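Local coordinates for protein N-acetylgalactosaminyltransferase 7 (PDB 6IWR) that belongs to a glycosyltransferase family whose members carry a GT-A-type domain and a ricin-type beta-trefoil lectin domain in one chain, at residues 53-58 against 336-341; 262-267 against 367-372; 476-481 against 502-507; 484-489 against 509-514. One frame throughout, in Å; residues are numbered along the deposited sequence.

Contact 1 (53-58 against 336-341); sequences LTFKPQ and REFFFE
Lys56 NZ meets Glu337 OE2 at 2.7 Å, a salt bridge in which the ammonium nitrogen comes nearly straight on to the C-O bond of the carboxylate. It ties an extended segment near the start of the model to helix 336-342, whose first turn falls in the glycosyltransferase family 2 region of this GT-A-type protein. The lysine chain is stretched out beyond CG and crosses the glutamate at about a right angle. One turn further along the helix, Glu341 OE2 accepts the backbone N-H of Lys56 through its syn lone pair (2.9 Å, 162°), while its other oxygen, OE1, belongs to a salt bridge with Arg262. Both oxygens of that carboxylate have donors, one from the 53-58 loop and one from Arg262, just ahead of strand 264-274.

Phe55 fills the other half of the interface. Its CD1 lies 3.6 Å from Glu341 CB, and His445 meets the same ring from elsewhere in the chain. Phe338 carries CG anti to its backbone N (chi1 -176°), on the side of the loop, and the two rings form a T-shaped pair, planes at 79°. The edge atom Phe338 CE1 stands over the centre of the Phe55 ring, 3.9 Å from Phe55 CG.

Contact 2 (262-267 against 367-372); sequences RTICTV and GGKLLF
Cys265 N donates to Lys369 O at 2.8 Å in an almost linear bond (171°), and the carbonyl of the same cysteine takes Leu371 N at 2.9 Å. Cys265 thus grips the residues on both sides of Leu370, its parallel bridge partner. The pattern continues each way: Lys369 N reaches Thr263 O at 3.1 Å, and Val267 N reaches Leu371 O at 2.9 Å through a more bent bond (131°). Weaker CA-H...O contacts fill the intervals, such as Leu370 CA to Cys265 O.

These are neighbouring parallel strands, 264-274 and 369-373, of the mixed central sheet of the GT-A-type fold. The second strand leaves helix 355-365 through a Schellman motif, with Gly367 at positive phi as the C-prime residue and Gly368 N bonded to Ile363 O.

Side chains alternate between the two faces. Ile264, Thr266, Lys369 and Leu371 share one of them, where helix 251-260 packs on Ile264 and Thr266. Ile264 CG2 nestles against the Leu371 branch, 3.9 Å from Leu371 CG, and Ile264 CG1 runs beside Lys369 CD, after which the lysine bends at chi4 (-92°). On the other face Cys265 SG comes to 4.1 Å from Leu370 CD2, under helix 355-365. Further on, Val267 and Phe372 lie side by side and point the same way, with Val267 CB 3.6 Å from Phe372 CD1.

Contact 3 (476-481 against 502-507); sequences EIRGFE and CHRMGG
Arg478 and Cys502 form the close-packed part of this contact inside the ricin-type beta-trefoil domain, where strand 476-479 meets the loop after strand 498-501. Cys502 SG, half of a disulfide with Cys485, sits over the centre of the Arg478 guanidinium, 3.7 Å from Arg478 CZ. The flat group is held in that position from its edge. Arg478 NE donates almost linearly to Glu476 OE1 (2.6 Å, 173°); the oxygen lies in the guanidinium plane, while the nitrogen meets the carboxylate from above its plane. Arg478 NH1 adds a longer bond to Glu476 OE2, completing a side-on, two-nitrogen grip, while NH2 is bonded to Thr482 O. The bend at chi3 (-73°) turns NE back to the glutamate.

The outer side is looser. Further round the loop, Met505 packs on Pro100 of the second subunit. Arg504 is exposed, and Arg504 NH2 comes over the face of the Arg478 guanidinium opposite Cys502, the two planes 49° apart. Arg504 NE stands 3.2 Å from Arg478 NH1, two donors of like charge that cannot bond to each other. The repulsion is probably eased by Glu476, whose OE2 lies 4.7 Å from Arg504 NE and 3.8 Å from Arg504 CG.

Contact 4 (484-489 against 509-514); sequences YCIDSM and QLFRIN
Strand 484-487 and the chain leading into strand 511-514 approach most closely at Asp487 and Gln509, whose CA atoms are 4.3 Å apart, before the second strand runs away. Both belong to the beta-trefoil lectin domain, in which 484-487 pairs with 498-501 and 511-514 joins a different sheet. A water bridges the two backbones, donating to Ile486 O and to Gln509 O, each at 2.6 Å.

Gln509 extends its side chain past Asp487 to Cys485, where Gln509 OE1 lies 3.8 Å from Cys485 CB. The buried amide is satisfied elsewhere: OE1 accepts from His503 N and NE2 donates to Pro501 O, which fixes its rotation alongside the Cys485-Cys502 disulfide.

Phe511 has CG anti to its carbonyl carbon (chi1 -61°) and presents the rim of its ring to the first strand. Ile486 O lies in the ring plane, 3.5 Å from Phe511 CE1, and the Ile486 side chain crosses the phenylalanine at about a right angle, with CG2 4.0 Å from Phe511 CZ. Ile477 of the neighbouring strand also packs on this ring. Beyond it the strand 484-487 ends in an Asx turn, Asp487 OD1 accepting Met489 N at 2.9 Å from above the carboxylate plane.

The four contacts fall into two pairs in separate domains. Contacts 1 and 2 have centres 12 Å apart and are stitched together by Arg262, at the start of 262-267, whose NH1 lies 2.8 Å from Glu341 OE1 of contact 1; Thr263 also packs on Phe338. Contacts 3 and 4 are closer still, with centres 7 Å apart, and share a covalent link, Cys485 SG to Cys502 SG at 2.1 Å. Between the pairs no atoms touch: the nearest atoms of contacts 2 and 4 are about 25 Å apart. The bound manganese ion lies on the GT-A side, about 14 Å from the side chain of Val267 in contact 2.

Contact 1 (53-58 against 336-341)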
# COMPACT_ATOMS: atom_id res chain seq x y z
N LEU A 53 -39.95 -16.97 26.37
CA LEU A 53 -39.82 -17.58 25.05
C LEU A 53 -38.65 -18.54 25.00
O LEU A 53 -37.55 -18.21 25.45
CB LEU A 53 -39.63 -16.52 23.97
CG LEU A 53 -40.81 -15.71 23.42
CD1 LEU A 53 -40.38 -14.99 22.14
CD2 LEU A 53 -42.06 -16.58 23.19
N THR A 54 -38.88 -19.71 24.42
CA THR A 54 -37.91 -20.80 24.39
C THR A 54 -37.76 -21.31 22.97
O THR A 54 -38.70 -21.25 22.17
CB THR A 54 -38.35 -21.96 25.28
OG1 THR A 54 -39.78 -21.90 25.44
CG2 THR A 54 -37.67 -21.89 26.63
N PHE A 55 -36.59 -21.86 22.66
CA PHE A 55 -36.43 -22.50 21.36
C PHE A 55 -37.07 -23.88 21.38
O PHE A 55 -37.20 -24.51 22.43
CB PHE A 55 -34.96 -22.59 20.97
CG PHE A 55 -34.30 -21.26 20.91
CD1 PHE A 55 -34.76 -20.29 20.06
CD2 PHE A 55 -33.24 -20.97 21.74
CE1 PHE A 55 -34.18 -19.04 20.01
CE2 PHE A 55 -32.64 -19.73 21.69
CZ PHE A 55 -33.11 -18.76 20.83
N LYS A 56 -37.50 -24.33 20.20
CA LYS A 56 -38.22 -25.59 20.10
C LYS A 56 -37.30 -26.73 20.55
O LYS A 56 -36.09 -26.66 20.33
CB LYS A 56 -38.74 -25.80 18.67
CG LYS A 56 -39.82 -24.81 18.23
CD LYS A 56 -40.27 -25.04 16.82
CE LYS A 56 -41.37 -24.08 16.40
NZ LYS A 56 -41.85 -24.24 14.96
N PRO A 57 -37.82 -27.75 21.21
CA PRO A 57 -36.93 -28.76 21.83
C PRO A 57 -36.36 -29.73 20.80
O PRO A 57 -36.89 -29.90 19.70
CB PRO A 57 -37.86 -29.49 22.80
CG PRO A 57 -39.20 -29.40 22.08
CD PRO A 57 -39.23 -27.99 21.56
N GLN A 58 -35.27 -30.39 21.19
CA GLN A 58 -34.71 -31.44 20.35
C GLN A 58 -35.66 -32.63 20.28
O GLN A 58 -36.07 -33.19 21.31
CB GLN A 58 -33.35 -31.89 20.87
CG GLN A 58 -32.69 -32.99 20.05
CD GLN A 58 -31.99 -32.46 18.83
OE1 GLN A 58 -31.96 -33.10 17.77
NE2 GLN A 58 -31.41 -31.28 18.96
N ARG A 336 -31.86 -25.13 10.27
CA ARG A 336 -32.57 -24.09 9.58
C ARG A 336 -33.64 -23.37 10.39
O ARG A 336 -33.80 -22.18 10.30
CB ARG A 336 -33.15 -24.63 8.29
CG ARG A 336 -33.65 -23.56 7.36
CD ARG A 336 -34.54 -24.15 6.31
NE ARG A 336 -35.08 -23.14 5.44
CZ ARG A 336 -36.32 -22.72 5.51
NH1 ARG A 336 -37.12 -23.22 6.43
NH2 ARG A 336 -36.76 -21.80 4.68
N GLU A 337 -34.40 -24.13 11.15
CA GLU A 337 -35.41 -23.55 12.00
C GLU A 337 -34.79 -22.67 13.07
O GLU A 337 -35.31 -21.62 13.39
CB GLU A 337 -36.23 -24.66 12.65
CG GLU A 337 -37.69 -24.64 12.28
CD GLU A 337 -38.53 -25.42 13.26
OE1 GLU A 337 -38.17 -26.57 13.57
OE2 GLU A 337 -39.57 -24.88 13.70
N PHE A 338 -33.68 -23.13 13.63
CA PHE A 338 -33.00 -22.41 14.69
C PHE A 338 -32.48 -21.06 14.25
O PHE A 338 -32.65 -20.08 14.93
CB PHE A 338 -31.86 -23.26 15.21
CG PHE A 338 -31.16 -22.66 16.37
CD1 PHE A 338 -31.83 -22.40 17.53
CD2 PHE A 338 -29.82 -22.38 16.29
CE1 PHE A 338 -31.18 -21.85 18.60
CE2 PHE A 338 -29.16 -21.84 17.36
CZ PHE A 338 -29.84 -21.57 18.51
N PHE A 339 -31.86 -21.01 13.08
CA PHE A 339 -31.53 -19.75 12.45
C PHE A 339 -32.78 -18.87 12.33
O PHE A 339 -32.74 -17.67 12.64
CB PHE A 339 -30.91 -19.99 11.08
CG PHE A 339 -30.15 -18.84 10.56
CD1 PHE A 339 -29.69 -17.87 11.44
CD2 PHE A 339 -29.89 -18.70 9.21
CE1 PHE A 339 -28.97 -16.80 10.97
CE2 PHE A 339 -29.17 -17.63 8.73
CZ PHE A 339 -28.71 -16.68 9.61
N PHE A 340 -33.91 -19.44 11.90
CA PHE A 340 -35.11 -18.61 11.87
C PHE A 340 -35.54 -18.22 13.28
O PHE A 340 -35.89 -17.05 13.52
CB PHE A 340 -36.23 -19.29 11.10
CG PHE A 340 -36.09 -19.12 9.63
CD1 PHE A 340 -36.60 -18.00 8.98
CD2 PHE A 340 -35.37 -20.04 8.89
CE1 PHE A 340 -36.43 -17.83 7.61
CE2 PHE A 340 -35.19 -19.88 7.54
CZ PHE A 340 -35.73 -18.76 6.89
N GLU A 341 -35.41 -19.11 14.25
CA GLU A 341 -35.75 -18.74 15.61
C GLU A 341 -34.89 -17.56 16.08
O GLU A 341 -35.35 -16.69 16.80
CB GLU A 341 -35.63 -19.93 16.55
CG GLU A 341 -36.69 -20.99 16.31
CD GLU A 341 -36.54 -22.19 17.21
OE1 GLU A 341 -35.49 -22.85 17.16
OE2 GLU A 341 -37.48 -22.48 17.98

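Contact 2 (262-267 against 367-372)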
# COMPACT_ATOMS: atom_id res chain seq x y z
N ARG A 262 -29.94 -29.15 18.25
CA ARG A 262 -30.30 -28.21 17.20
C ARG A 262 -29.86 -26.77 17.48
O ARG A 262 -29.91 -25.95 16.55
CB ARG A 262 -31.80 -28.23 16.98
CG ARG A 262 -32.59 -28.04 18.25
CD ARG A 262 -34.06 -28.18 17.97
NE ARG A 262 -34.38 -27.31 16.86
CZ ARG A 262 -34.80 -26.06 16.99
NH1 ARG A 262 -35.04 -25.31 15.91
NH2 ARG A 262 -35.00 -25.57 18.22
N THR A 263 -29.50 -26.43 18.72
CA THR A 263 -29.02 -25.09 19.06
C THR A 263 -27.51 -24.97 18.95
O THR A 263 -26.95 -23.96 19.38
CB THR A 263 -29.45 -24.68 20.48
OG1 THR A 263 -28.84 -25.55 21.43
CG2 THR A 263 -30.96 -24.70 20.64
N ILE A 264 -26.84 -25.98 18.44
CA ILE A 264 -25.42 -25.86 18.15
C ILE A 264 -25.28 -25.35 16.73
O ILE A 264 -25.99 -25.78 15.82
CB ILE A 264 -24.69 -27.20 18.36
CG1 ILE A 264 -24.92 -27.69 19.79
CG2 ILE A 264 -23.20 -27.08 18.04
CD1 ILE A 264 -24.19 -28.96 20.12
N CYS A 265 -24.39 -24.38 16.55
CA CYS A 265 -24.03 -23.89 15.24
C CYS A 265 -22.56 -24.23 15.00
O CYS A 265 -21.72 -24.03 15.88
CB CYS A 265 -24.28 -22.40 15.12
SG CYS A 265 -23.49 -21.59 13.77
N THR A 266 -22.26 -24.73 13.83
CA THR A 266 -21.01 -25.40 13.57
C THR A 266 -20.21 -24.63 12.53
O THR A 266 -20.78 -23.97 11.65
CB THR A 266 -21.30 -26.81 13.11
OG1 THR A 266 -21.29 -27.65 14.27
CG2 THR A 266 -20.26 -27.27 12.28
N VAL A 267 -18.88 -24.70 12.64
CA VAL A 267 -17.98 -23.96 11.77
C VAL A 267 -16.79 -24.83 11.39
O VAL A 267 -16.08 -25.32 12.26
CB VAL A 267 -17.48 -22.66 12.43
CG1 VAL A 267 -16.87 -21.76 11.37
CG2 VAL A 267 -18.61 -21.94 13.16
N GLY A 367 -28.50 -19.30 24.75
CA GLY A 367 -28.56 -20.69 25.13
C GLY A 367 -27.99 -21.69 24.15
O GLY A 367 -27.99 -22.89 24.44
N GLY A 368 -27.47 -21.24 23.01
CA GLY A 368 -26.87 -22.13 22.04
C GLY A 368 -25.38 -22.28 22.27
O GLY A 368 -24.84 -21.88 23.30
N LYS A 369 -24.72 -22.89 21.28
CA LYS A 369 -23.27 -23.03 21.28
C LYS A 369 -22.76 -22.86 19.85
O LYS A 369 -23.46 -23.18 18.88
CB LYS A 369 -22.81 -24.39 21.79
CG LYS A 369 -23.11 -24.76 23.24
CD LYS A 369 -23.17 -26.31 23.31
CE LYS A 369 -23.07 -26.89 24.72
NZ LYS A 369 -21.63 -27.19 25.04
N LEU A 370 -21.53 -22.35 19.76
CA LEU A 370 -20.84 -22.17 18.49
C LEU A 370 -19.57 -23.01 18.59
O LEU A 370 -18.72 -22.74 19.45
CB LEU A 370 -20.51 -20.70 18.27
CG LEU A 370 -20.24 -20.10 16.90
CD1 LEU A 370 -19.09 -19.15 17.02
CD2 LEU A 370 -19.97 -21.14 15.88
N LEU A 371 -19.44 -24.03 17.74
CA LEU A 371 -18.29 -24.93 17.78
C LEU A 371 -17.51 -24.89 16.48
O LEU A 371 -18.10 -24.92 15.39
CB LEU A 371 -18.73 -26.35 18.06
CG LEU A 371 -19.60 -26.44 19.30
CD1 LEU A 371 -20.21 -27.83 19.34
CD2 LEU A 371 -18.76 -26.18 20.52
N PHE A 372 -16.18 -24.81 16.60
CA PHE A 372 -15.28 -25.08 15.49
C PHE A 372 -15.04 -26.58 15.42
O PHE A 372 -14.89 -27.24 16.45
CB PHE A 372 -13.94 -24.37 15.66
CG PHE A 372 -13.99 -22.89 15.38
CD1 PHE A 372 -15.20 -22.23 15.24
CD2 PHE A 372 -12.81 -22.17 15.30
CE1 PHE A 372 -15.22 -20.88 15.00
CE2 PHE A 372 -12.82 -20.81 15.06
CZ PHE A 372 -14.03 -20.17 14.91

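Contact 3 (476-481 against 502-507)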
# COMPACT_ATOMS: atom_id res chain seq x y z
N GLU A 476 -10.35 15.81 15.58
CA GLU A 476 -9.24 16.46 14.89
C GLU A 476 -8.32 17.13 15.91
O GLU A 476 -8.75 17.55 17.00
CB GLU A 476 -9.77 17.51 13.91
CG GLU A 476 -10.37 18.74 14.59
CD GLU A 476 -10.89 19.79 13.62
OE1 GLU A 476 -11.26 20.88 14.09
OE2 GLU A 476 -10.93 19.54 12.40
N ILE A 477 -7.05 17.22 15.57
CA ILE A 477 -6.10 18.02 16.32
C ILE A 477 -5.75 19.21 15.44
O ILE A 477 -4.90 19.12 14.55
CB ILE A 477 -4.86 17.23 16.74
CG1 ILE A 477 -5.28 16.04 17.61
CG2 ILE A 477 -3.91 18.12 17.52
CD1 ILE A 477 -4.13 15.11 18.03
N ARG A 478 -6.44 20.32 15.67
CA ARG A 478 -6.40 21.47 14.79
C ARG A 478 -5.53 22.56 15.40
O ARG A 478 -5.51 22.74 16.62
CB ARG A 478 -7.82 22.00 14.55
CG ARG A 478 -7.89 23.29 13.76
CD ARG A 478 -9.29 23.83 13.81
NE ARG A 478 -10.18 23.02 12.99
CZ ARG A 478 -10.56 23.32 11.75
NH1 ARG A 478 -11.37 22.50 11.08
NH2 ARG A 478 -10.12 24.43 11.17
N GLY A 479 -4.80 23.27 14.55
CA GLY A 479 -4.01 24.40 15.03
C GLY A 479 -4.91 25.55 15.44
O GLY A 479 -5.76 26.01 14.66
N PHE A 480 -4.73 26.03 16.68
CA PHE A 480 -5.62 27.03 17.26
C PHE A 480 -5.78 28.21 16.32
O PHE A 480 -4.79 28.87 15.96
CB PHE A 480 -5.06 27.49 18.62
CG PHE A 480 -5.93 28.51 19.33
CD1 PHE A 480 -7.21 28.16 19.78
CD2 PHE A 480 -5.47 29.81 19.58
CE1 PHE A 480 -8.02 29.09 20.44
CE2 PHE A 480 -6.28 30.76 20.24
CZ PHE A 480 -7.56 30.39 20.67
N GLU A 481 -7.02 28.50 15.94
CA GLU A 481 -7.32 29.64 15.07
C GLU A 481 -6.59 29.51 13.74
O GLU A 481 -6.16 30.50 13.15
CB GLU A 481 -6.96 30.96 15.76
CG GLU A 481 -7.37 31.03 17.23
CD GLU A 481 -7.48 32.45 17.80
OE1 GLU A 481 -8.57 32.78 18.33
OE2 GLU A 481 -6.48 33.22 17.72
N CYS A 502 -7.19 21.12 7.24
CA CYS A 502 -8.31 20.44 7.89
C CYS A 502 -9.44 20.23 6.89
O CYS A 502 -9.74 21.10 6.06
CB CYS A 502 -8.84 21.26 9.06
SG CYS A 502 -7.67 21.49 10.44
N HIS A 503 -10.06 19.06 6.97
CA HIS A 503 -11.25 18.77 6.17
C HIS A 503 -12.41 18.24 7.01
O HIS A 503 -13.49 18.00 6.46
CB HIS A 503 -10.91 17.78 5.06
CG HIS A 503 -10.27 16.52 5.56
ND1 HIS A 503 -10.78 15.80 6.62
CD2 HIS A 503 -9.14 15.88 5.18
CE1 HIS A 503 -10.01 14.75 6.85
NE2 HIS A 503 -9.01 14.77 5.99
N ARG A 504 -12.22 18.03 8.31
CA ARG A 504 -13.32 17.65 9.20
C ARG A 504 -13.99 16.37 8.75
O ARG A 504 -15.18 16.19 9.00
CB ARG A 504 -14.38 18.75 9.32
CG ARG A 504 -13.96 19.93 10.18
CD ARG A 504 -15.10 20.89 10.43
NE ARG A 504 -14.56 22.10 11.01
CZ ARG A 504 -15.08 23.33 10.88
NH1 ARG A 504 -16.19 23.50 10.17
NH2 ARG A 504 -14.49 24.39 11.46
N MET A 505 -13.28 15.50 8.05
CA MET A 505 -13.86 14.24 7.61
C MET A 505 -13.37 13.06 8.43
O MET A 505 -13.67 11.92 8.09
CB MET A 505 -13.58 14.03 6.13
CG MET A 505 -14.32 15.04 5.26
SD MET A 505 -16.11 14.98 5.51
CE MET A 505 -16.39 13.26 5.11
N GLY A 506 -12.66 13.31 9.52
CA GLY A 506 -12.15 12.23 10.35
C GLY A 506 -11.01 11.44 9.72
O GLY A 506 -10.05 12.02 9.17
N GLY A 507 -11.12 10.12 9.80
CA GLY A 507 -10.14 9.20 9.24
C GLY A 507 -8.73 9.49 9.69
O GLY A 507 -8.41 9.34 10.88

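Contact 4 (484-489 against 509-514)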
# COMPACT_ATOMS: atom_id res chain seq x y z
N TYR A 484 -5.24 24.23 9.83
CA TYR A 484 -4.31 23.13 9.67
C TYR A 484 -4.52 22.12 10.78
O TYR A 484 -4.80 22.48 11.92
CB TYR A 484 -2.87 23.62 9.66
CG TYR A 484 -2.54 24.43 8.44
CD1 TYR A 484 -2.44 23.83 7.18
CD2 TYR A 484 -2.30 25.80 8.54
CE1 TYR A 484 -2.10 24.59 6.03
CE2 TYR A 484 -1.97 26.56 7.41
CZ TYR A 484 -1.88 25.95 6.16
OH TYR A 484 -1.55 26.70 5.05
N CYS A 485 -4.44 20.84 10.41
CA CYS A 485 -4.72 19.71 11.28
C CYS A 485 -3.54 18.75 11.24
O CYS A 485 -2.89 18.58 10.20
CB CYS A 485 -6.00 18.97 10.86
SG CYS A 485 -7.54 19.71 11.47
N ILE A 486 -3.25 18.12 12.37
CA ILE A 486 -2.32 17.00 12.33
C ILE A 486 -3.01 15.91 11.54
O ILE A 486 -4.23 15.72 11.65
CB ILE A 486 -1.91 16.53 13.73
CG1 ILE A 486 -1.25 17.69 14.51
CG2 ILE A 486 -0.98 15.33 13.62
CD1 ILE A 486 -0.73 17.36 15.90
N ASP A 487 -2.25 15.25 10.67
CA ASP A 487 -2.89 14.16 9.96
C ASP A 487 -1.88 13.12 9.54
O ASP A 487 -0.70 13.40 9.29
CB ASP A 487 -3.77 14.73 8.84
CG ASP A 487 -3.42 14.26 7.45
OD1 ASP A 487 -3.53 13.06 7.11
OD2 ASP A 487 -3.15 15.16 6.67
N SER A 488 -2.35 11.88 9.57
CA SER A 488 -1.48 10.73 9.58
C SER A 488 -0.85 10.48 8.22
O SER A 488 0.20 9.83 8.13
CB SER A 488 -2.30 9.51 10.00
OG SER A 488 -1.47 8.48 10.47
N MET A 489 -1.47 10.99 7.15
CA MET A 489 -1.21 10.50 5.80
C MET A 489 -1.41 9.00 5.70
O MET A 489 -0.83 8.34 4.84
CB MET A 489 0.21 10.86 5.33
CG MET A 489 0.54 12.32 5.45
SD MET A 489 -0.77 13.31 4.77
CE MET A 489 0.01 14.92 4.90
N GLN A 509 -7.24 12.34 9.91
CA GLN A 509 -7.13 13.56 10.69
C GLN A 509 -7.85 13.45 12.03
O GLN A 509 -8.18 14.47 12.63
CB GLN A 509 -7.66 14.74 9.90
CG GLN A 509 -6.75 15.16 8.80
CD GLN A 509 -7.23 16.43 8.13
OE1 GLN A 509 -8.27 16.99 8.49
NE2 GLN A 509 -6.46 16.90 7.16
N LEU A 510 -8.07 12.22 12.50
CA LEU A 510 -8.79 11.95 13.74
C LEU A 510 -7.86 11.28 14.74
O LEU A 510 -7.13 10.36 14.38
CB LEU A 510 -9.98 11.04 13.46
CG LEU A 510 -10.96 10.88 14.61
CD1 LEU A 510 -12.07 11.91 14.40
CD2 LEU A 510 -11.50 9.45 14.70
N PHE A 511 -7.90 11.73 15.99
CA PHE A 511 -7.08 11.14 17.04
C PHE A 511 -7.89 11.04 18.32
O PHE A 511 -8.96 11.65 18.46
CB PHE A 511 -5.80 11.95 17.27
CG PHE A 511 -4.92 12.02 16.05
CD1 PHE A 511 -5.12 13.00 15.08
CD2 PHE A 511 -3.90 11.08 15.87
CE1 PHE A 511 -4.32 13.04 13.96
CE2 PHE A 511 -3.10 11.12 14.75
CZ PHE A 511 -3.29 12.11 13.80
N ARG A 512 -7.40 10.24 19.25
CA ARG A 512 -7.98 10.21 20.59
C ARG A 512 -6.84 10.15 21.59
O ARG A 512 -5.78 9.57 21.32
CB ARG A 512 -8.96 9.03 20.81
CG ARG A 512 -8.40 7.69 20.41
CD ARG A 512 -9.48 6.66 20.19
NE ARG A 512 -9.16 5.48 20.97
CZ ARG A 512 -8.40 4.48 20.53
NH1 ARG A 512 -7.88 4.50 19.29
NH2 ARG A 512 -8.16 3.44 21.34
N ILE A 513 -7.04 10.79 22.74
CA ILE A 513 -6.09 10.73 23.83
C ILE A 513 -6.72 9.96 24.99
O ILE A 513 -7.85 10.23 25.39
CB ILE A 513 -5.63 12.13 24.29
CG1 ILE A 513 -4.35 12.00 25.11
CG2 ILE A 513 -6.66 12.75 25.16
CD1 ILE A 513 -3.87 13.29 25.61
N ASN A 514 -5.94 9.02 25.52
CA ASN A 514 -6.25 8.10 26.60
C ASN A 514 -6.23 8.78 27.96
O ASN A 514 -5.50 9.74 28.19
CB ASN A 514 -5.18 7.01 26.67
CG ASN A 514 -5.67 5.75 26.19
OD1 ASN A 514 -6.88 5.58 26.00
ND2 ASN A 514 -4.76 4.79 25.99
O HOH W 1 -6.40 16.41 12.91